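Local atomic coordinates of endo-1,4-beta-mannanase (Eisenia fetida, PDB entry 5Y6T), a protein that probably hydrolyses internal beta-1,4-mannosidic linkages of mannans, as a family 5 glycoside hydrolase linked with cold adaptation. Residues Val105-Val113 with Gly357-Gln365; Ala269-Leu280 with Ile295-Arg306. All blocks are in the same frame, centred on the assembly; numbering follows the deposited sequence. Where two conformers were deposited one is given.

Interaction 1: Val105-Val113 with Gly357-Gln365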
loop_
_atom_site.group_PDB
_atom_site.type_symbol
_atom_site.label_atom_id
_atom_site.label_comp_id
_atom_site.label_asym_id
_atom_site.label_seq_id
_atom_site.Cartn_x
_atom_site.Cartn_y
_atom_site.Cartn_z
ATOM N N VAL A 105 5.958 0.485 -18.936
ATOM C CA VAL A 105 6.462 -0.903 -18.952
ATOM C C VAL A 105 5.450 -1.861 -18.308
ATOM O O VAL A 105 5.164 -2.944 -18.820
ATOM C CB VAL A 105 7.846 -0.998 -18.384
ATOM C CG1 VAL A 105 8.306 -2.430 -18.350
ATOM C CG2 VAL A 105 8.816 -0.237 -19.317
ATOM N N ALA A 106 4.846 -1.413 -17.199
ATOM C CA ALA A 106 3.846 -2.258 -16.530
ATOM C C ALA A 106 2.684 -2.507 -17.477
ATOM O O ALA A 106 2.190 -3.655 -17.550
ATOM C CB ALA A 106 3.388 -1.595 -15.241
ATOM N N TYR A 107 2.241 -1.482 -18.210
ATOM C CA TYR A 107 1.123 -1.684 -19.134
ATOM C C TYR A 107 1.457 -2.686 -20.231
ATOM O O TYR A 107 0.674 -3.581 -20.546
ATOM C CB TYR A 107 0.745 -0.336 -19.721
ATOM C CG TYR A 107 -0.314 -0.381 -20.785
ATOM C CD1 TYR A 107 -1.594 -0.710 -20.479
ATOM C CD2 TYR A 107 -0.028 0.050 -22.077
ATOM C CE1 TYR A 107 -2.599 -0.724 -21.472
ATOM C CE2 TYR A 107 -1.030 0.038 -23.083
ATOM C CZ TYR A 107 -2.296 -0.339 -22.750
ATOM O OH TYR A 107 -3.283 -0.375 -23.715
ATOM N N ALA A 108 2.660 -2.566 -20.758
ATOM C CA ALA A 108 3.149 -3.458 -21.817
ATOM C C ALA A 108 3.214 -4.914 -21.339
ATOM O O ALA A 108 3.107 -5.852 -22.123
ATOM C CB ALA A 108 4.503 -3.010 -22.301
ATOM N N ASN A 109 3.348 -5.099 -20.032
ATOM C CA ASN A 109 3.370 -6.432 -19.422
ATOM C C ASN A 109 2.152 -6.884 -18.664
ATOM O O ASN A 109 2.149 -7.894 -17.994
ATOM C CB ASN A 109 4.615 -6.448 -18.556
ATOM C CG ASN A 109 5.877 -6.509 -19.388
ATOM O OD1 ASN A 109 6.281 -7.593 -19.766
ATOM N ND2 ASN A 109 6.536 -5.374 -19.611
ATOM N N ASN A 110 1.077 -6.114 -18.764
ATOM C CA ASN A 110 -0.171 -6.405 -18.088
ATOM C C ASN A 110 -0.068 -6.558 -16.554
ATOM O O ASN A 110 -0.598 -7.514 -15.970
ATOM C CB ASN A 110 -0.866 -7.605 -18.683
ATOM C CG ASN A 110 -1.274 -7.357 -20.126
ATOM O OD1 ASN A 110 -2.064 -6.424 -20.410
ATOM N ND2 ASN A 110 -0.758 -8.190 -21.039
ATOM N N VAL A 111 0.726 -5.680 -15.972
ATOM C CA VAL A 111 0.934 -5.629 -14.517
ATOM C C VAL A 111 0.414 -4.293 -13.966
ATOM O O VAL A 111 0.720 -3.225 -14.498
ATOM C CB VAL A 111 2.427 -5.736 -14.220
ATOM C CG1 VAL A 111 2.775 -5.469 -12.782
ATOM C CG2 VAL A 111 2.946 -7.086 -14.670
ATOM N N LEU A 112 -0.434 -4.403 -12.937
ATOM C CA LEU A 112 -0.981 -3.283 -12.207
ATOM C C LEU A 112 -0.035 -2.848 -11.084
ATOM O O LEU A 112 0.427 -3.658 -10.276
ATOM C CB LEU A 112 -2.330 -3.677 -11.622
ATOM C CG LEU A 112 -3.455 -3.686 -12.703
ATOM C CD1 LEU A 112 -4.700 -4.449 -12.248
ATOM C CD2 LEU A 112 -3.809 -2.278 -13.149
ATOM N N VAL A 113 0.191 -1.556 -10.993
ATOM C CA VAL A 113 1.153 -0.951 -10.067
ATOM C C VAL A 113 0.428 -0.204 -8.956
ATOM O O VAL A 113 -0.451 0.615 -9.223
ATOM C CB VAL A 113 2.047 0.028 -10.830
ATOM C CG1 VAL A 113 3.005 0.776 -9.924
ATOM C CG2 VAL A 113 2.921 -0.771 -11.845
ATOM N N GLY A 357 -11.475 -15.800 -5.662
ATOM C CA GLY A 357 -10.821 -14.486 -5.868
ATOM C C GLY A 357 -10.981 -13.805 -7.212
ATOM O O GLY A 357 -10.756 -12.619 -7.312
ATOM N N GLY A 358 -11.374 -14.560 -8.249
ATOM C CA GLY A 358 -11.614 -14.005 -9.576
ATOM C C GLY A 358 -10.393 -14.135 -10.510
ATOM O O GLY A 358 -9.550 -15.033 -10.369
ATOM N N ARG A 359 -10.314 -13.250 -11.466
ATOM C CA ARG A 359 -9.380 -13.377 -12.573
ATOM C C ARG A 359 -7.967 -12.972 -12.139
ATOM O O ARG A 359 -7.782 -11.937 -11.575
ATOM C CB ARG A 359 -9.829 -12.492 -13.724
ATOM C CG ARG A 359 -8.897 -12.492 -14.900
ATOM C CD ARG A 359 -9.556 -11.839 -16.123
ATOM N NE ARG A 359 -8.757 -12.021 -17.341
ATOM C CZ ARG A 359 -9.167 -11.762 -18.590
ATOM N NH1 ARG A 359 -10.397 -11.331 -18.846
ATOM N NH2 ARG A 359 -8.345 -11.983 -19.607
ATOM N N ILE A 360 -6.990 -13.812 -12.410
ATOM C CA ILE A 360 -5.562 -13.591 -12.222
ATOM C C ILE A 360 -4.909 -13.122 -13.514
ATOM O O ILE A 360 -4.161 -12.127 -13.481
ATOM C CB ILE A 360 -4.846 -14.888 -11.724
ATOM C CG1 ILE A 360 -5.443 -15.334 -10.384
ATOM C CG2 ILE A 360 -3.332 -14.710 -11.696
ATOM C CD1 ILE A 360 -5.005 -14.516 -9.188
ATOM N N ASP A 361 -5.206 -13.778 -14.665
ATOM C CA ASP A 361 -4.467 -13.457 -15.902
ATOM C C ASP A 361 -5.153 -12.260 -16.556
ATOM O O ASP A 361 -5.946 -12.392 -17.498
ATOM C CB ASP A 361 -4.427 -14.629 -16.919
ATOM C CG ASP A 361 -3.733 -15.889 -16.362
ATOM O OD1 ASP A 361 -3.055 -15.877 -15.289
ATOM O OD2 ASP A 361 -3.878 -16.944 -16.983
ATOM N N ILE A 362 -4.859 -11.091 -16.044
ATOM C CA ILE A 362 -5.497 -9.871 -16.476
ATOM C C ILE A 362 -4.848 -9.372 -17.760
ATOM O O ILE A 362 -3.641 -9.561 -17.985
ATOM C CB ILE A 362 -5.364 -8.853 -15.336
ATOM C CG1 ILE A 362 -6.232 -9.293 -14.168
ATOM C CG2 ILE A 362 -5.774 -7.457 -15.785
ATOM C CD1 ILE A 362 -5.835 -8.644 -12.868
ATOM N N ILE A 363 -5.661 -8.688 -18.572
ATOM C CA ILE A 363 -5.204 -8.069 -19.828
ATOM C C ILE A 363 -5.673 -6.632 -19.770
ATOM O O ILE A 363 -6.851 -6.337 -19.611
ATOM C CB ILE A 363 -5.773 -8.791 -21.053
ATOM C CG1 ILE A 363 -5.226 -10.212 -21.100
ATOM C CG2 ILE A 363 -5.340 -8.095 -22.316
ATOM C CD1 ILE A 363 -3.790 -10.359 -21.518
ATOM N N LEU A 364 -4.712 -5.742 -19.741
ATOM C CA LEU A 364 -4.981 -4.349 -19.616
ATOM C C LEU A 364 -5.473 -3.639 -20.863
ATOM O O LEU A 364 -6.102 -2.624 -20.722
ATOM C CB LEU A 364 -3.758 -3.617 -19.047
ATOM C CG LEU A 364 -3.461 -4.148 -17.637
ATOM C CD1 LEU A 364 -2.322 -3.317 -17.131
ATOM C CD2 LEU A 364 -4.612 -3.987 -16.664
ATOM N N GLN A 365 -5.230 -4.190 -22.039
ATOM C CA GLN A 365 -5.786 -3.634 -23.295
ATOM C C GLN A 365 -7.306 -3.493 -23.251
ATOM O O GLN A 365 -8.035 -4.485 -23.139
ATOM C CB GLN A 365 -5.367 -4.468 -24.529
ATOM C CG GLN A 365 -6.284 -5.648 -24.872
ATOM C CD GLN A 365 -5.940 -6.323 -26.192
ATOM O OE1 GLN A 365 -6.214 -5.779 -27.271
ATOM N NE2 GLN A 365 -5.354 -7.515 -26.116
HETATM O O HOH W 1 -1.767 -9.761 -16.025
HETATM O O HOH W 2 -2.869 -5.669 -22.666
#
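Tyr107, in the last turn of helix 95-108, meets Leu364 obliquely: CD1 lies 3.9 Å from Leu364 CB. CG stands anti to the backbone N (chi1 175°), which carries the ring out to the C-terminal tail, where its OH comes near Gln365 CA. Asn110 follows as the C-prime residue of a Schellman motif, with positive phi. Its backbone N bonds to Tyr107 O, and Val111 N bonds to Ala106 O. The side chain of Asn110 grips the tail. OD1 accepts from Leu364 N at 2.8 Å in a nearly straight bond (164°), with the donor above the carbonyl plane. One water donates to Asn110 OD1 and accepts from Gln365 N. Another bridges Asn110 O and Ile362 O. ND2 lies 3.8 Å from Ile363 CD1. With an alanine here OD1 and its water bridge are gone, and Leu364 N would probably lose its acceptor, leaving the tail freer to shift. Leu364 turns inward; its CD1 packs 3.9 Å from Asn110 CA. Past the turn, Leu112 CD2 meets Leu364 CD2 at 4.0 Å, and its CD1 is more loosely set against Ile362 CD1. The tail thus closes over the turn between helix 95-108 and strand 112-119. Leu112 and Ile362 both also touch Met24 of strand 20-28, while Val111 packs on Lys59 of helix 42-60 and Leu66 of strand 65-72.

Interaction 2: Ala269-Leu280 with Ile295-Arg306; sequences AWEGAYTSSSPL and IGEFSQSGGDGR
Tyr274 packs its hydroxyl end against Gly303: OH is 3.3 Å from Gly303 CA, and a side chain on Gly303 would run into it. Ala269 CB sits over the centre of one ring face, 4.2 Å above the plane. Next to this, Ala269 N donates to Gly302 O at 2.8 Å, almost straight (173°). A water links Tyr274 OH to Ser299 N. Deeper in, Leu280 spreads its two methyls, CD2 against Ile295 CD1 and CD1 against Phe298 CB, each at 3.9 Å. Pro279 CB adds a second contact to Ile295 CD1. In the family 5 (beta/alpha)8 barrel, residues 269-280 belong to the loop after strand 262-266. The segment 295-306 starts on strand 293-297 and runs into the loop before helix 308-317. Glu297, at the end of that strand, binds a Tris molecule probably left from crystallisation. The other side is wetter and more polar. Asp304 OD1 lies 3.6 Å from Tyr274 CE2, at the ring edge. With CG between its backbone N and carbonyl carbon (chi1 68°), Asp304 turns its carboxylate back to Arg306. Arg306 grips it side-on in a salt bridge, NE to OD1 at 2.8 Å and NH2 to OD2. OD1 also takes Arg306 N in an Asx turn. The guanidinium plane stands at 90° to the Tyr274 ring. Water joins Tyr274 N to Asp304 OD2, and two more waters bridge Leu280 O and Arg306 NH1.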
loop_
_atom_site.group_PDB
_atom_site.type_symbol
_atom_site.label_atom_id
_atom_site.label_comp_id
_atom_site.label_asym_id
_atom_site.label_seq_id
_atom_site.Cartn_x
_atom_site.Cartn_y
_atom_site.Cartn_z
ATOM N N ALA A 269 4.335 -13.610 11.354
ATOM C CA ALA A 269 4.340 -14.339 12.606
ATOM C C ALA A 269 5.279 -13.676 13.595
ATOM O O ALA A 269 6.217 -12.953 13.243
ATOM C CB ALA A 269 4.702 -15.813 12.375
ATOM N N TRP A 270 4.948 -13.815 14.864
ATOM C CA TRP A 270 5.843 -13.301 15.938
ATOM C C TRP A 270 6.158 -14.532 16.790
ATOM O O TRP A 270 5.293 -15.282 17.161
ATOM C CB TRP A 270 5.099 -12.300 16.778
ATOM C CG TRP A 270 5.894 -11.783 17.923
ATOM C CD1 TRP A 270 5.708 -12.037 19.252
ATOM C CD2 TRP A 270 7.003 -10.912 17.822
ATOM N NE1 TRP A 270 6.653 -11.344 19.976
ATOM C CE2 TRP A 270 7.461 -10.657 19.129
ATOM C CE3 TRP A 270 7.654 -10.304 16.745
ATOM C CZ2 TRP A 270 8.537 -9.829 19.391
ATOM C CZ3 TRP A 270 8.740 -9.473 17.004
ATOM C CH2 TRP A 270 9.167 -9.242 18.313
ATOM N N GLU A 271 7.433 -14.750 16.997
ATOM C CA GLU A 271 7.923 -15.940 17.701
ATOM C C GLU A 271 7.355 -17.223 17.175
ATOM O O GLU A 271 6.905 -18.087 17.962
ATOM C CB GLU A 271 7.585 -15.781 19.175
ATOM C CG GLU A 271 8.253 -14.597 19.782
ATOM C CD GLU A 271 7.985 -14.514 21.286
ATOM O OE1 GLU A 271 6.992 -15.077 21.800
ATOM O OE2 GLU A 271 8.800 -13.881 21.934
ATOM N N GLY A 272 7.275 -17.292 15.845
ATOM C CA GLY A 272 6.809 -18.472 15.132
ATOM C C GLY A 272 5.334 -18.807 15.089
ATOM O O GLY A 272 4.954 -19.885 14.606
ATOM N N ALA A 273 4.488 -17.860 15.519
ATOM C CA ALA A 273 3.059 -18.001 15.444
ATOM C C ALA A 273 2.362 -16.739 14.925
ATOM O O ALA A 273 2.711 -15.637 15.310
ATOM C CB ALA A 273 2.483 -18.307 16.847
ATOM N N TYR A 274 1.407 -16.941 14.041
ATOM C CA TYR A 274 0.518 -15.850 13.672
ATOM C C TYR A 274 -0.446 -15.605 14.821
ATOM O O TYR A 274 -0.751 -16.521 15.627
ATOM C CB TYR A 274 -0.263 -16.241 12.431
ATOM C CG TYR A 274 0.524 -16.191 11.154
ATOM C CD1 TYR A 274 0.896 -14.963 10.564
ATOM C CD2 TYR A 274 0.830 -17.364 10.450
ATOM C CE1 TYR A 274 1.568 -14.940 9.341
ATOM C CE2 TYR A 274 1.558 -17.340 9.256
ATOM C CZ TYR A 274 1.894 -16.152 8.698
ATOM O OH TYR A 274 2.508 -16.100 7.474
ATOM N N THR A 275 -0.952 -14.365 14.924
ATOM C CA THR A 275 -2.184 -14.123 15.685
ATOM C C THR A 275 -3.332 -14.985 15.196
ATOM O O THR A 275 -3.444 -15.327 13.992
ATOM C CB THR A 275 -2.605 -12.649 15.539
ATOM O OG1 THR A 275 -2.575 -12.286 14.154
ATOM C CG2 THR A 275 -1.670 -11.737 16.321
ATOM N N SER A 276 -4.239 -15.309 16.114
ATOM C CA SER A 276 -5.378 -16.163 15.749
ATOM C C SER A 276 -6.348 -15.436 14.785
ATOM O O SER A 276 -7.126 -16.099 14.098
ATOM C CB SER A 276 -6.070 -16.682 17.019
ATOM O OG SER A 276 -6.549 -15.561 17.766
ATOM N N SER A 277 -6.246 -14.097 14.700
ATOM C CA SER A 277 -7.063 -13.279 13.838
ATOM C C SER A 277 -6.282 -12.786 12.557
ATOM O O SER A 277 -6.789 -11.927 11.830
ATOM C CB SER A 277 -7.606 -12.076 14.620
ATOM O OG SER A 277 -6.529 -11.358 15.212
ATOM N N SER A 278 -5.109 -13.380 12.318
ATOM C CA SER A 278 -4.326 -13.126 11.109
ATOM C C SER A 278 -5.163 -13.381 9.876
ATOM O O SER A 278 -5.876 -14.430 9.825
ATOM C CB SER A 278 -3.117 -14.056 11.041
ATOM O OG SER A 278 -2.480 -13.912 9.772
ATOM N N PRO A 279 -5.011 -12.516 8.841
ATOM C CA PRO A 279 -5.742 -12.792 7.623
ATOM C C PRO A 279 -5.314 -14.030 6.890
ATOM O O PRO A 279 -6.082 -14.508 6.010
ATOM C CB PRO A 279 -5.560 -11.533 6.788
ATOM C CG PRO A 279 -4.243 -10.939 7.252
ATOM C CD PRO A 279 -4.245 -11.246 8.735
ATOM N N LEU A 280 -4.145 -14.570 7.212
ATOM C CA LEU A 280 -3.816 -15.893 6.676
ATOM C C LEU A 280 -4.418 -17.077 7.452
ATOM O O LEU A 280 -4.375 -18.213 6.962
ATOM C CB LEU A 280 -2.319 -16.038 6.589
ATOM C CG LEU A 280 -1.622 -15.266 5.475
ATOM C CD1 LEU A 280 -0.124 -15.347 5.635
ATOM C CD2 LEU A 280 -2.014 -15.791 4.087
ATOM N N ILE A 295 -4.283 -8.939 1.299
ATOM C CA ILE A 295 -3.210 -9.278 2.235
ATOM C C ILE A 295 -1.937 -8.706 1.563
ATOM O O ILE A 295 -1.252 -9.422 0.784
ATOM C CB ILE A 295 -3.116 -10.775 2.504
ATOM C CG1 ILE A 295 -4.492 -11.383 2.860
ATOM C CG2 ILE A 295 -2.048 -11.033 3.571
ATOM C CD1 ILE A 295 -4.472 -12.871 3.288
ATOM N N GLY A 296 -1.615 -7.462 1.925
ATOM C CA GLY A 296 -0.642 -6.593 1.201
ATOM C C GLY A 296 0.824 -6.907 1.462
ATOM O O GLY A 296 1.709 -6.398 0.788
ATOM N N GLU A 297 1.101 -7.660 2.546
ATOM C CA GLU A 297 2.420 -8.210 2.819
ATOM C C GLU A 297 2.271 -9.498 3.656
ATOM O O GLU A 297 1.443 -9.578 4.556
ATOM C CB GLU A 297 3.261 -7.293 3.671
ATOM C CG GLU A 297 3.653 -5.927 3.104
ATOM C CD GLU A 297 4.579 -5.106 3.999
ATOM O OE1 GLU A 297 5.199 -5.728 4.961
ATOM O OE2 GLU A 297 4.709 -3.851 3.764
ATOM N N PHE A 298 3.153 -10.438 3.368
ATOM C CA PHE A 298 3.373 -11.671 4.147
ATOM C C PHE A 298 4.577 -12.330 3.534
ATOM O O PHE A 298 5.011 -11.979 2.448
ATOM C CB PHE A 298 2.186 -12.637 4.048
ATOM C CG PHE A 298 1.829 -13.025 2.656
ATOM C CD1 PHE A 298 1.057 -12.209 1.811
ATOM C CD2 PHE A 298 2.378 -14.144 2.083
ATOM C CE1 PHE A 298 0.764 -12.592 0.510
ATOM C CE2 PHE A 298 2.133 -14.486 0.777
ATOM C CZ PHE A 298 1.367 -13.714 -0.032
ATOM N N SER A 299 5.110 -13.363 4.199
ATOM C CA SER A 299 6.212 -14.079 3.567
ATOM C C SER A 299 6.281 -15.453 4.235
ATOM O O SER A 299 5.718 -15.662 5.325
ATOM C CB SER A 299 7.513 -13.338 3.740
ATOM O OG SER A 299 7.939 -13.308 5.076
ATOM N N GLN A 300 6.910 -16.390 3.533
ATOM C CA GLN A 300 7.120 -17.699 4.062
ATOM C C GLN A 300 8.103 -17.612 5.257
ATOM O O GLN A 300 7.897 -18.207 6.347
ATOM C CB GLN A 300 7.616 -18.627 2.937
ATOM C CG GLN A 300 7.784 -20.096 3.409
ATOM C CD GLN A 300 8.272 -20.919 2.253
ATOM O OE1 GLN A 300 7.496 -21.238 1.356
ATOM N NE2 GLN A 300 9.540 -21.241 2.236
ATOM N N SER A 301 9.186 -16.895 5.030
ATOM C CA SER A 301 10.201 -16.691 6.081
ATOM C C SER A 301 9.630 -15.984 7.292
ATOM O O SER A 301 10.081 -16.201 8.426
ATOM C CB SER A 301 11.448 -15.947 5.606
ATOM O OG SER A 301 11.160 -14.726 4.967
ATOM N N GLY A 302 8.675 -15.091 7.036
ATOM C CA GLY A 302 8.009 -14.403 8.121
ATOM C C GLY A 302 6.719 -15.019 8.517
ATOM O O GLY A 302 5.843 -14.339 9.079
ATOM N N GLY A 303 6.563 -16.321 8.268
ATOM C CA GLY A 303 5.448 -17.049 8.734
ATOM C C GLY A 303 5.728 -18.072 9.845
ATOM O O GLY A 303 6.719 -18.008 10.553
ATOM N N ASP A 304 4.830 -19.013 9.957
ATOM C CA ASP A 304 4.811 -19.993 11.060
ATOM C C ASP A 304 5.223 -21.376 10.570
ATOM O O ASP A 304 4.938 -22.382 11.273
ATOM C CB ASP A 304 3.392 -20.039 11.704
ATOM C CG ASP A 304 2.333 -20.628 10.788
ATOM O OD1 ASP A 304 2.562 -20.742 9.555
ATOM O OD2 ASP A 304 1.239 -20.871 11.326
ATOM N N GLY A 305 5.835 -21.423 9.370
ATOM C CA GLY A 305 6.168 -22.712 8.689
ATOM C C GLY A 305 5.317 -23.087 7.474
ATOM O O GLY A 305 5.715 -23.929 6.659
ATOM N N ARG A 306 4.119 -22.488 7.313
ATOM C CA ARG A 306 3.308 -22.787 6.193
ATOM C C ARG A 306 4.058 -22.293 4.935
ATOM O O ARG A 306 4.899 -21.430 4.992
ATOM C CB ARG A 306 1.926 -22.145 6.272
ATOM C CG ARG A 306 1.929 -20.631 6.303
ATOM C CD ARG A 306 0.549 -20.078 6.686
ATOM N NE ARG A 306 0.215 -20.498 8.041
ATOM C CZ ARG A 306 -0.986 -20.827 8.486
ATOM N NH1 ARG A 306 -2.057 -20.708 7.728
ATOM N NH2 ARG A 306 -1.114 -21.210 9.747
HETATM O O HOH W 3 3.852 -13.793 6.882
HETATM O O HOH W 4 0.600 -19.706 13.662
HETATM O O HOH W 5 -2.543 -19.441 5.190
HETATM O O HOH W 6 -4.987 -20.925 7.364
#

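How the interactions relate
Both contacts reach the same barrel sheet but do not touch; their centres are 27 Å apart. Interaction 1 joins elements distant in sequence: the C-terminal tail meets the turn leading into strand 112-119. Interaction 2 is more local: it joins the loop after strand 262-266 to the end of strand 293-297 and the loop that follows. Each is partly buried and lies about 18 Å from the chain centre, with apolar residues inside and water at its polar part. Their chemistry differs. Interaction 1 relies on leucine, isoleucine and tyrosine packing and one asparagine that binds backbone. Interaction 2 buries more surface, and differs by its close-set glycines, an ion pair held within one segment and several bridging waters.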